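Local coordinates for protein Phikz039 (PDB 3ZBQ) that is a phage-encoded member of the tubulin and FtsZ superfamily that binds guanosine-5'-diphosphate in a pocket of its nucleotide-binding domain, at residues R8-G13 and P114-H119; A15-G20 and T49-A54; D96-V101 and S118-Q123. All coordinates share one frame; numbering follows the deposited sequence.

Contact 1: R8-G13 and P114-H119; sequences RIYFCG and PSLVSH. With GDP (guanosine-5'-diphosphate), chain B.
Leu-116 carries the helix side of this contact alone, pushing one methyl, CD1, between the side chains of Tyr-10 and Cys-12. Those two residues, separated by Phe-11, point to the same face of strand 7-12, whereas Phe-11 turns to the other face and joins Ile-19 and Phe-23 of helix 13-23.

The apolar contacts are few and evenly shared. CD1 of Leu-116 lies 4.0 Å from CD2 of Tyr-10, on a ring it approaches at a slant, and 3.9 Å from SG of Cys-12. CB of Cys-12 already faces the helix, and with SG beside the backbone N (chi1 -49°) the sulfur comes up to the leucine methyl. With the nearest CA pair, Tyr-10 and Leu-116, 8.6 Å apart, the side chains alone bridge the gap. Leu-116 also rests on Ile-85 of helix 85-91, and the Tyr-10 side chain on Cys-31 and Ile-33 of the neighbouring strand 30-34.

No hydrogen bond crosses between the segments. The buried phenol OH of Tyr-10 is hydrogen-bonded to the carbonyl O of Phe-92. Within the helix, Ser-118 N donates to Pro-114 O at 2.9 Å, while Ser-115 OG folds back on the carbonyl of Thr-111.

The ligand is met at the strand's end, where CA of Gly-13 comes within 3.7 Å of O2B of GDP. A parallel strand running into a glycine-rich phosphate loop, with a helix laid across one face of the sheet, is the Rossmann-like arrangement of the tubulin and FtsZ nucleotide-binding domain.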
loop_
_atom_site.group_PDB
_atom_site.type_symbol
_atom_site.label_atom_id
_atom_site.label_comp_id
_atom_site.label_asym_id
_atom_site.label_seq_id
_atom_site.Cartn_x
_atom_site.Cartn_y
_atom_site.Cartn_z
ATOM N N ARG A 8 3.474 -6.678 12.532
ATOM C CA ARG A 8 4.565 -6.856 11.573
ATOM C C ARG A 8 4.387 -5.839 10.458
ATOM O O ARG A 8 3.299 -5.712 9.883
ATOM C CB ARG A 8 4.559 -8.276 10.975
ATOM C CG ARG A 8 5.732 -8.588 10.013
ATOM C CD ARG A 8 7.033 -8.879 10.766
ATOM N NE ARG A 8 6.952 -10.124 11.530
ATOM C CZ ARG A 8 7.811 -10.478 12.482
ATOM N NH1 ARG A 8 8.818 -9.680 12.794
ATOM N NH2 ARG A 8 7.652 -11.626 13.135
ATOM N N ILE A 9 5.448 -5.112 10.137
ATOM C CA ILE A 9 5.377 -4.195 9.015
ATOM C C ILE A 9 6.268 -4.714 7.895
ATOM O O ILE A 9 7.435 -5.030 8.129
ATOM C CB ILE A 9 5.803 -2.779 9.415
ATOM C CG1 ILE A 9 5.034 -2.330 10.674
ATOM C CG2 ILE A 9 5.582 -1.833 8.254
ATOM C CD1 ILE A 9 5.335 -0.880 11.119
ATOM N N TYR A 10 5.696 -4.835 6.700
ATOM C CA TYR A 10 6.424 -5.304 5.519
ATOM C C TYR A 10 6.668 -4.129 4.584
ATOM O O TYR A 10 5.718 -3.605 3.975
ATOM C CB TYR A 10 5.607 -6.371 4.771
ATOM C CG TYR A 10 5.270 -7.617 5.575
ATOM C CD1 TYR A 10 4.171 -7.644 6.422
ATOM C CD2 TYR A 10 6.029 -8.773 5.448
ATOM C CE1 TYR A 10 3.848 -8.791 7.144
ATOM C CE2 TYR A 10 5.718 -9.918 6.164
ATOM C CZ TYR A 10 4.627 -9.919 7.008
ATOM O OH TYR A 10 4.328 -11.059 7.724
ATOM N N PHE A 11 7.934 -3.729 4.448
ATOM C CA PHE A 11 8.312 -2.636 3.562
ATOM C C PHE A 11 8.785 -3.245 2.242
ATOM O O PHE A 11 9.763 -3.987 2.223
ATOM C CB PHE A 11 9.445 -1.806 4.180
ATOM C CG PHE A 11 9.022 -0.982 5.376
ATOM C CD1 PHE A 11 8.154 0.097 5.222
ATOM C CD2 PHE A 11 9.496 -1.285 6.649
ATOM C CE1 PHE A 11 7.760 0.856 6.321
ATOM C CE2 PHE A 11 9.109 -0.532 7.754
ATOM C CZ PHE A 11 8.242 0.535 7.596
ATOM N N CYS A 12 8.081 -2.942 1.151
ATOM C CA CYS A 12 8.306 -3.617 -0.123
ATOM C C CYS A 12 8.679 -2.656 -1.243
ATOM O O CYS A 12 8.031 -1.615 -1.433
ATOM C CB CYS A 12 7.067 -4.420 -0.547
ATOM S SG CYS A 12 6.391 -5.496 0.730
ATOM N N GLY A 13 9.707 -3.024 -1.995
ATOM C CA GLY A 13 10.168 -2.218 -3.115
ATOM C C GLY A 13 10.849 -0.945 -2.650
ATOM O O GLY A 13 10.993 -0.729 -1.451
ATOM N N PRO A 114 1.020 -6.460 -2.670
ATOM C CA PRO A 114 -0.297 -7.087 -2.812
ATOM C C PRO A 114 -0.247 -8.614 -2.757
ATOM O O PRO A 114 -1.201 -9.226 -2.276
ATOM C CB PRO A 114 -0.764 -6.601 -4.183
ATOM C CG PRO A 114 -0.099 -5.254 -4.336
ATOM C CD PRO A 114 1.273 -5.451 -3.717
ATOM N N SER A 115 0.839 -9.224 -3.224
ATOM C CA SER A 115 0.966 -10.678 -3.102
ATOM C C SER A 115 1.062 -11.118 -1.654
ATOM O O SER A 115 0.491 -12.146 -1.278
ATOM C CB SER A 115 2.164 -11.210 -3.886
ATOM O OG SER A 115 2.020 -10.918 -5.259
ATOM N N LEU A 116 1.785 -10.352 -0.837
ATOM C CA LEU A 116 1.854 -10.645 0.590
ATOM C C LEU A 116 0.493 -10.443 1.241
ATOM O O LEU A 116 0.078 -11.261 2.054
ATOM C CB LEU A 116 2.914 -9.802 1.304
ATOM C CG LEU A 116 4.365 -10.253 1.111
ATOM C CD1 LEU A 116 5.341 -9.135 1.492
ATOM C CD2 LEU A 116 4.660 -11.506 1.922
ATOM N N VAL A 117 -0.206 -9.370 0.877
ATOM C CA VAL A 117 -1.542 -9.124 1.436
ATOM C C VAL A 117 -2.464 -10.292 1.125
ATOM O O VAL A 117 -3.201 -10.778 1.995
ATOM C CB VAL A 117 -2.165 -7.834 0.878
ATOM C CG1 VAL A 117 -3.594 -7.667 1.411
ATOM C CG2 VAL A 117 -1.333 -6.643 1.275
ATOM N N SER A 118 -2.412 -10.755 -0.119
ATOM C CA SER A 118 -3.251 -11.869 -0.542
ATOM C C SER A 118 -2.943 -13.131 0.257
ATOM O O SER A 118 -3.851 -13.794 0.769
ATOM C CB SER A 118 -3.078 -12.144 -2.035
ATOM O OG SER A 118 -3.995 -13.141 -2.449
ATOM N N HIS A 119 -1.660 -13.448 0.372
ATOM C CA HIS A 119 -1.233 -14.631 1.110
ATOM C C HIS A 119 -1.654 -14.519 2.567
ATOM O O HIS A 119 -2.214 -15.456 3.130
ATOM C CB HIS A 119 0.282 -14.807 1.031
ATOM C CG HIS A 119 0.777 -16.045 1.706
ATOM N ND1 HIS A 119 0.972 -17.229 1.029
ATOM C CD2 HIS A 119 1.089 -16.292 3.001
ATOM C CE1 HIS A 119 1.400 -18.151 1.875
ATOM N NE2 HIS A 119 1.477 -17.609 3.076
HETATM P PB GDP B . 9.645 -0.413 -7.009
HETATM O O1B GDP B . 10.987 -0.584 -6.344
HETATM O O2B GDP B . 8.531 -0.823 -6.066
HETATM O O3B GDP B . 9.554 -1.190 -8.299
HETATM O O3A GDP B . 9.386 1.124 -7.404
HETATM P PA GDP B . 9.676 2.404 -6.474
HETATM O O1A GDP B . 11.117 2.623 -6.079
HETATM O O2A GDP B . 8.773 2.376 -5.259
HETATM O "O5'" GDP B . 9.235 3.599 -7.435
HETATM C "C5'" GDP B . 7.942 3.636 -8.027
HETATM C "C4'" GDP B . 7.342 5.026 -7.822
HETATM O "O4'" GDP B . 7.062 5.222 -6.436
HETATM C "C3'" GDP B . 8.275 6.163 -8.194
HETATM O "O3'" GDP B . 8.142 6.477 -9.590
HETATM C "C2'" GDP B . 7.800 7.287 -7.306
HETATM O "O2'" GDP B . 6.656 7.908 -7.896
HETATM C "C1'" GDP B . 7.267 6.588 -6.076
HETATM N N9 GDP B . 8.237 6.594 -4.961
HETATM C C8 GDP B . 9.383 5.894 -4.849
HETATM N N7 GDP B . 9.991 6.150 -3.665
HETATM C C5 GDP B . 9.215 7.020 -2.986
HETATM C C6 GDP B . 9.253 7.710 -1.677
HETATM O O6 GDP B . 10.197 7.520 -0.868
HETATM N N1 GDP B . 8.227 8.529 -1.381
HETATM C C2 GDP B . 7.197 8.746 -2.226
HETATM N N2 GDP B . 6.200 9.597 -1.876
HETATM N N3 GDP B . 7.099 8.150 -3.432
HETATM C C4 GDP B . 8.062 7.300 -3.851
#

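Contact 2: A15-G20 and T49-A54; sequences AGFRIG and TIIIEA. With GDP (guanosine-5'-diphosphate), chain B.
Phe-17 alone of residues 15-20 reaches the edge strand, touching Thr-49 and Ile-51, while Ala-15 and Arg-18 hold the nucleotide. Ala-15 comes first: its backbone N donates to O2A of GDP at 2.9 Å, and its CB lies 3.5 Å from N7 of the guanine.

The side chain of Phe-17 points instead toward strand 49-51. Its far carbon, CZ, is 4.0 Å from CD1 of Ile-51 and 4.2 Å from CG2 of Thr-49, both methyls arriving obliquely. Ile-51 bends at chi2 (-56°), which carries CD1 round to the ring. Thr-49 offers its methyl, its OG1 is hydrogen-bonded to ND2 of Asn-44, and Tyr-32 packs edge-to-face with Phe-17.

Arg-18 reaches alongside the ligand, its guanidinium meeting N7 edge-on. NH1 bridges base and phosphate, donating to N7 of GDP and, also at 2.9 Å, to O1A of GDP; the bends at chi2 and chi3 bring it there. This positive group probably offsets charge on the alpha-phosphate and fixes the base relative to it.

A helix whose first turns bind phosphate and base, packed beside an outermost strand of the sheet, in its parallel part, is characteristic of the tubulin and FtsZ nucleotide site.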
loop_
_atom_site.group_PDB
_atom_site.type_symbol
_atom_site.label_atom_id
_atom_site.label_comp_id
_atom_site.label_asym_id
_atom_site.label_seq_id
_atom_site.Cartn_x
_atom_site.Cartn_y
_atom_site.Cartn_z
ATOM N N ALA A 15 10.035 2.413 -2.637
ATOM C CA ALA A 15 9.291 3.351 -1.816
ATOM C C ALA A 15 9.161 2.784 -0.408
ATOM O O ALA A 15 9.265 3.519 0.564
ATOM C CB ALA A 15 7.916 3.633 -2.408
ATOM N N GLY A 16 8.948 1.477 -0.315
ATOM C CA GLY A 16 8.806 0.812 0.976
ATOM C C GLY A 16 10.099 0.904 1.760
ATOM O O GLY A 16 10.084 1.208 2.948
ATOM N N PHE A 17 11.225 0.661 1.087
ATOM C CA PHE A 17 12.538 0.782 1.726
ATOM C C PHE A 17 12.816 2.196 2.241
ATOM O O PHE A 17 13.364 2.373 3.330
ATOM C CB PHE A 17 13.651 0.362 0.749
ATOM C CG PHE A 17 13.925 -1.126 0.738
ATOM C CD1 PHE A 17 12.881 -2.047 0.613
ATOM C CD2 PHE A 17 15.227 -1.599 0.841
ATOM C CE1 PHE A 17 13.143 -3.424 0.594
ATOM C CE2 PHE A 17 15.497 -2.957 0.824
ATOM C CZ PHE A 17 14.461 -3.874 0.690
ATOM N N ARG A 18 12.462 3.201 1.443
ATOM C CA ARG A 18 12.714 4.593 1.810
ATOM C C ARG A 18 11.845 5.032 2.984
ATOM O O ARG A 18 12.321 5.697 3.906
ATOM C CB ARG A 18 12.515 5.512 0.602
ATOM C CG ARG A 18 13.672 5.432 -0.403
ATOM C CD ARG A 18 13.214 5.614 -1.851
ATOM N NE ARG A 18 14.004 4.799 -2.781
ATOM C CZ ARG A 18 13.533 4.295 -3.919
ATOM N NH1 ARG A 18 12.277 4.538 -4.284
ATOM N NH2 ARG A 18 14.319 3.556 -4.700
ATOM N N ILE A 19 10.573 4.659 2.944
ATOM C CA ILE A 19 9.678 4.946 4.061
ATOM C C ILE A 19 10.180 4.236 5.324
ATOM O O ILE A 19 10.196 4.813 6.415
ATOM C CB ILE A 19 8.244 4.499 3.755
ATOM C CG1 ILE A 19 7.639 5.339 2.622
ATOM C CG2 ILE A 19 7.389 4.559 5.021
ATOM C CD1 ILE A 19 7.576 6.826 2.928
ATOM N N GLY A 20 10.605 2.986 5.169
ATOM C CA GLY A 20 11.101 2.207 6.296
ATOM C C GLY A 20 12.342 2.819 6.920
ATOM O O GLY A 20 12.516 2.804 8.129
ATOM N N THR A 49 15.866 -8.415 6.048
ATOM C CA THR A 49 15.739 -8.093 4.632
ATOM C C THR A 49 15.851 -9.339 3.773
ATOM O O THR A 49 16.718 -10.186 4.010
ATOM C CB THR A 49 16.831 -7.092 4.208
ATOM O OG1 THR A 49 16.690 -5.886 4.974
ATOM C CG2 THR A 49 16.745 -6.760 2.703
ATOM N N ILE A 50 14.954 -9.459 2.799
ATOM C CA ILE A 50 15.044 -10.498 1.776
ATOM C C ILE A 50 15.106 -9.817 0.418
ATOM O O ILE A 50 14.198 -9.065 0.052
ATOM C CB ILE A 50 13.829 -11.454 1.796
ATOM C CG1 ILE A 50 13.873 -12.353 3.023
ATOM C CG2 ILE A 50 13.819 -12.324 0.542
ATOM C CD1 ILE A 50 12.624 -13.211 3.182
ATOM N N ILE A 51 16.185 -10.070 -0.314
ATOM C CA ILE A 51 16.337 -9.566 -1.678
ATOM C C ILE A 51 16.132 -10.719 -2.659
ATOM O O ILE A 51 16.815 -11.739 -2.579
ATOM C CB ILE A 51 17.714 -8.922 -1.887
ATOM C CG1 ILE A 51 17.927 -7.796 -0.875
ATOM C CG2 ILE A 51 17.851 -8.382 -3.321
ATOM C CD1 ILE A 51 16.834 -6.728 -0.907
ATOM N N ILE A 52 15.167 -10.574 -3.562
ATOM C CA ILE A 52 14.835 -11.641 -4.499
ATOM C C ILE A 52 15.644 -11.445 -5.768
ATOM O O ILE A 52 15.420 -10.487 -6.513
ATOM C CB ILE A 52 13.343 -11.638 -4.838
ATOM C CG1 ILE A 52 12.515 -11.796 -3.552
ATOM C CG2 ILE A 52 13.000 -12.762 -5.805
ATOM C CD1 ILE A 52 11.021 -11.655 -3.785
ATOM N N GLU A 53 16.583 -12.351 -6.010
ATOM C CA GLU A 53 17.477 -12.210 -7.157
ATOM C C GLU A 53 16.862 -12.760 -8.445
ATOM O O GLU A 53 16.102 -13.728 -8.422
ATOM C CB GLU A 53 18.804 -12.915 -6.884
ATOM C CG GLU A 53 19.653 -12.285 -5.798
ATOM C CD GLU A 53 20.976 -13.013 -5.613
ATOM O OE1 GLU A 53 21.063 -14.190 -6.027
ATOM O OE2 GLU A 53 21.925 -12.410 -5.065
ATOM N N ALA A 54 17.214 -12.149 -9.571
ATOM C CA ALA A 54 16.760 -12.641 -10.869
ATOM C C ALA A 54 17.909 -13.357 -11.569
ATOM O O ALA A 54 19.074 -13.024 -11.348
ATOM C CB ALA A 54 16.244 -11.498 -11.720
HETATM P PB GDP B . 9.645 -0.413 -7.009
HETATM O O1B GDP B . 10.987 -0.584 -6.344
HETATM O O2B GDP B . 8.531 -0.823 -6.066
HETATM O O3B GDP B . 9.554 -1.190 -8.299
HETATM O O3A GDP B . 9.386 1.124 -7.404
HETATM P PA GDP B . 9.676 2.404 -6.474
HETATM O O1A GDP B . 11.117 2.623 -6.079
HETATM O O2A GDP B . 8.773 2.376 -5.259
HETATM O "O5'" GDP B . 9.235 3.599 -7.435
HETATM C "C5'" GDP B . 7.942 3.636 -8.027
HETATM C "C4'" GDP B . 7.342 5.026 -7.822
HETATM O "O4'" GDP B . 7.062 5.222 -6.436
HETATM C "C3'" GDP B . 8.275 6.163 -8.194
HETATM O "O3'" GDP B . 8.142 6.477 -9.590
HETATM C "C2'" GDP B . 7.800 7.287 -7.306
HETATM O "O2'" GDP B . 6.656 7.908 -7.896
HETATM C "C1'" GDP B . 7.267 6.588 -6.076
HETATM N N9 GDP B . 8.237 6.594 -4.961
HETATM C C8 GDP B . 9.383 5.894 -4.849
HETATM N N7 GDP B . 9.991 6.150 -3.665
HETATM C C5 GDP B . 9.215 7.020 -2.986
HETATM C C6 GDP B . 9.253 7.710 -1.677
HETATM O O6 GDP B . 10.197 7.520 -0.868
HETATM N N1 GDP B . 8.227 8.529 -1.381
HETATM C C2 GDP B . 7.197 8.746 -2.226
HETATM N N2 GDP B . 6.200 9.597 -1.876
HETATM N N3 GDP B . 7.099 8.150 -3.432
HETATM C C4 GDP B . 8.062 7.300 -3.851
#

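Contact 3: D96-V101 and S118-Q123; sequences DTNIVV and SHLQQQ
Leu-120 meets Asn-98 and Val-100 through a single methyl, and this buried patch is the close side of the contact. CD1 of Leu-120 stands 4.4 Å from CB of Asn-98 and equally 4.4 Å from CG2 of Val-100, two residues that face the helix from alternate positions on the strand. The touch is light, but Tyr-10, Val-127 and Ala-94 also pack on Leu-120. Asn-98 presents its methylene and turns its amide elsewhere: OD1 accepts from Gly-95 N, and ND2 donates to Val-126 O.

On the solvent side the last helical turn is tied to itself instead of to the strand. Ser-118 OG donates to OE1 of Gln-122 at 3.0 Å, in the carbonyl plane. Gln-123 folds back through its first two torsions (chi1 -46°, chi2 -52°), bringing NE2 to 3.2 Å from O of His-119, tilted from that carbonyl's plane. The same NE2 lies 3.6 Å above one face of the His-119 ring, toward its rim.

Between 96-101 and 118-123 the strand and helix of the beta-alpha-beta unit 97-133 touch through carbon alone. The buried amide of Asn-98 is satisfied by backbone at both ends, probably fixing its rotation, with only the methylene turned to the leucine.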
loop_
_atom_site.group_PDB
_atom_site.type_symbol
_atom_site.label_atom_id
_atom_site.label_comp_id
_atom_site.label_asym_id
_atom_site.label_seq_id
_atom_site.Cartn_x
_atom_site.Cartn_y
_atom_site.Cartn_z
ATOM N N ASP A 96 -0.094 -10.121 14.889
ATOM C CA ASP A 96 -1.515 -9.997 15.207
ATOM C C ASP A 96 -2.180 -8.975 14.281
ATOM O O ASP A 96 -3.344 -9.126 13.911
ATOM C CB ASP A 96 -1.723 -9.594 16.676
ATOM C CG ASP A 96 -1.394 -10.716 17.650
ATOM O OD1 ASP A 96 -1.625 -11.901 17.313
ATOM O OD2 ASP A 96 -0.915 -10.405 18.764
ATOM N N THR A 97 -1.414 -7.954 13.893
ATOM C CA THR A 97 -1.810 -7.010 12.854
ATOM C C THR A 97 -0.645 -6.892 11.884
ATOM O O THR A 97 0.493 -7.196 12.241
ATOM C CB THR A 97 -2.130 -5.620 13.428
ATOM O OG1 THR A 97 -1.030 -5.169 14.235
ATOM C CG2 THR A 97 -3.399 -5.678 14.280
ATOM N N ASN A 98 -0.928 -6.472 10.656
ATOM C CA ASN A 98 0.107 -6.434 9.627
ATOM C C ASN A 98 -0.050 -5.209 8.757
ATOM O O ASN A 98 -1.160 -4.885 8.321
ATOM C CB ASN A 98 0.045 -7.695 8.767
ATOM C CG ASN A 98 0.245 -8.947 9.581
ATOM O OD1 ASN A 98 1.384 -9.371 9.791
ATOM N ND2 ASN A 98 -0.857 -9.510 10.113
ATOM N N ILE A 99 1.061 -4.526 8.504
ATOM C CA ILE A 99 1.033 -3.328 7.693
ATOM C C ILE A 99 2.004 -3.558 6.548
ATOM O O ILE A 99 3.135 -3.953 6.774
ATOM C CB ILE A 99 1.446 -2.072 8.496
ATOM C CG1 ILE A 99 0.583 -1.940 9.758
ATOM C CG2 ILE A 99 1.314 -0.817 7.635
ATOM C CD1 ILE A 99 0.906 -0.734 10.619
ATOM N N VAL A 100 1.525 -3.372 5.327
ATOM C CA VAL A 100 2.347 -3.569 4.134
ATOM C C VAL A 100 2.460 -2.245 3.371
ATOM O O VAL A 100 1.443 -1.616 3.053
ATOM C CB VAL A 100 1.731 -4.661 3.220
ATOM C CG1 VAL A 100 2.698 -5.044 2.093
ATOM C CG2 VAL A 100 1.373 -5.897 4.026
ATOM N N VAL A 101 3.692 -1.844 3.034
ATOM C CA VAL A 101 3.965 -0.502 2.512
ATOM C C VAL A 101 4.671 -0.570 1.171
ATOM O O VAL A 101 5.698 -1.247 1.056
ATOM C CB VAL A 101 4.860 0.303 3.483
ATOM C CG1 VAL A 101 4.993 1.744 3.040
ATOM C CG2 VAL A 101 4.286 0.231 4.907
ATOM N N SER A 118 -2.412 -10.755 -0.119
ATOM C CA SER A 118 -3.251 -11.869 -0.542
ATOM C C SER A 118 -2.943 -13.131 0.257
ATOM O O SER A 118 -3.851 -13.794 0.769
ATOM C CB SER A 118 -3.078 -12.144 -2.035
ATOM O OG SER A 118 -3.995 -13.141 -2.449
ATOM N N HIS A 119 -1.660 -13.448 0.372
ATOM C CA HIS A 119 -1.233 -14.631 1.110
ATOM C C HIS A 119 -1.654 -14.519 2.567
ATOM O O HIS A 119 -2.214 -15.456 3.130
ATOM C CB HIS A 119 0.282 -14.807 1.031
ATOM C CG HIS A 119 0.777 -16.045 1.706
ATOM N ND1 HIS A 119 0.972 -17.229 1.029
ATOM C CD2 HIS A 119 1.089 -16.292 3.001
ATOM C CE1 HIS A 119 1.400 -18.151 1.875
ATOM N NE2 HIS A 119 1.477 -17.609 3.076
ATOM N N LEU A 120 -1.379 -13.371 3.178
ATOM C CA LEU A 120 -1.705 -13.183 4.595
ATOM C C LEU A 120 -3.207 -13.275 4.841
ATOM O O LEU A 120 -3.653 -13.877 5.821
ATOM C CB LEU A 120 -1.180 -11.835 5.096
ATOM C CG LEU A 120 0.327 -11.602 5.164
ATOM C CD1 LEU A 120 0.610 -10.106 5.177
ATOM C CD2 LEU A 120 0.930 -12.248 6.384
ATOM N N GLN A 121 -3.993 -12.658 3.960
ATOM C CA GLN A 121 -5.441 -12.649 4.132
ATOM C C GLN A 121 -6.047 -14.033 3.939
ATOM O O GLN A 121 -7.008 -14.400 4.624
ATOM C CB GLN A 121 -6.101 -11.574 3.249
ATOM C CG GLN A 121 -5.769 -10.174 3.764
ATOM C CD GLN A 121 -6.677 -9.079 3.260
ATOM O OE1 GLN A 121 -6.781 -8.025 3.897
ATOM N NE2 GLN A 121 -7.311 -9.291 2.105
ATOM N N GLN A 122 -5.460 -14.821 3.045
ATOM C CA GLN A 122 -5.890 -16.211 2.893
ATOM C C GLN A 122 -5.600 -17.051 4.141
ATOM O O GLN A 122 -6.244 -18.074 4.358
ATOM C CB GLN A 122 -5.258 -16.841 1.649
ATOM C CG GLN A 122 -5.795 -16.263 0.345
ATOM C CD GLN A 122 -5.023 -16.755 -0.859
ATOM O OE1 GLN A 122 -4.483 -15.963 -1.630
ATOM N NE2 GLN A 122 -4.959 -18.070 -1.023
ATOM N N GLN A 123 -4.637 -16.620 4.956
ATOM C CA GLN A 123 -4.350 -17.288 6.236
ATOM C C GLN A 123 -5.235 -16.774 7.374
ATOM O O GLN A 123 -5.115 -17.236 8.505
ATOM C CB GLN A 123 -2.881 -17.105 6.655
ATOM C CG GLN A 123 -1.868 -17.330 5.571
ATOM C CD GLN A 123 -2.046 -18.651 4.882
ATOM O OE1 GLN A 123 -2.296 -19.668 5.528
ATOM N NE2 GLN A 123 -1.923 -18.649 3.552
#

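How the contacts relate
All three contacts pack helices against one sheet. Contacts 1 and 3, with centres about 7 Å apart, both use helix 109-122 and share Ser-118 and His-119; their strands, 7-12 and 97-103, are parallel neighbours, with Tyr-10 N 2.7 Å from Ile-99 O, a probable hydrogen bond. Contact 2 lies about 11 Å from contact 1 and 17 Å from contact 3, centre to centre. Helix 13-23 follows strand 7-12 directly, and contact 2 is nested within the chain loop closed by contact 1 and closes before contact 3 opens. Contacts 1 and 2 border the nucleotide pocket, whereas contact 3 lies in the beta-alpha-beta core, with the Val-100 side chain about 11 Å from GDP.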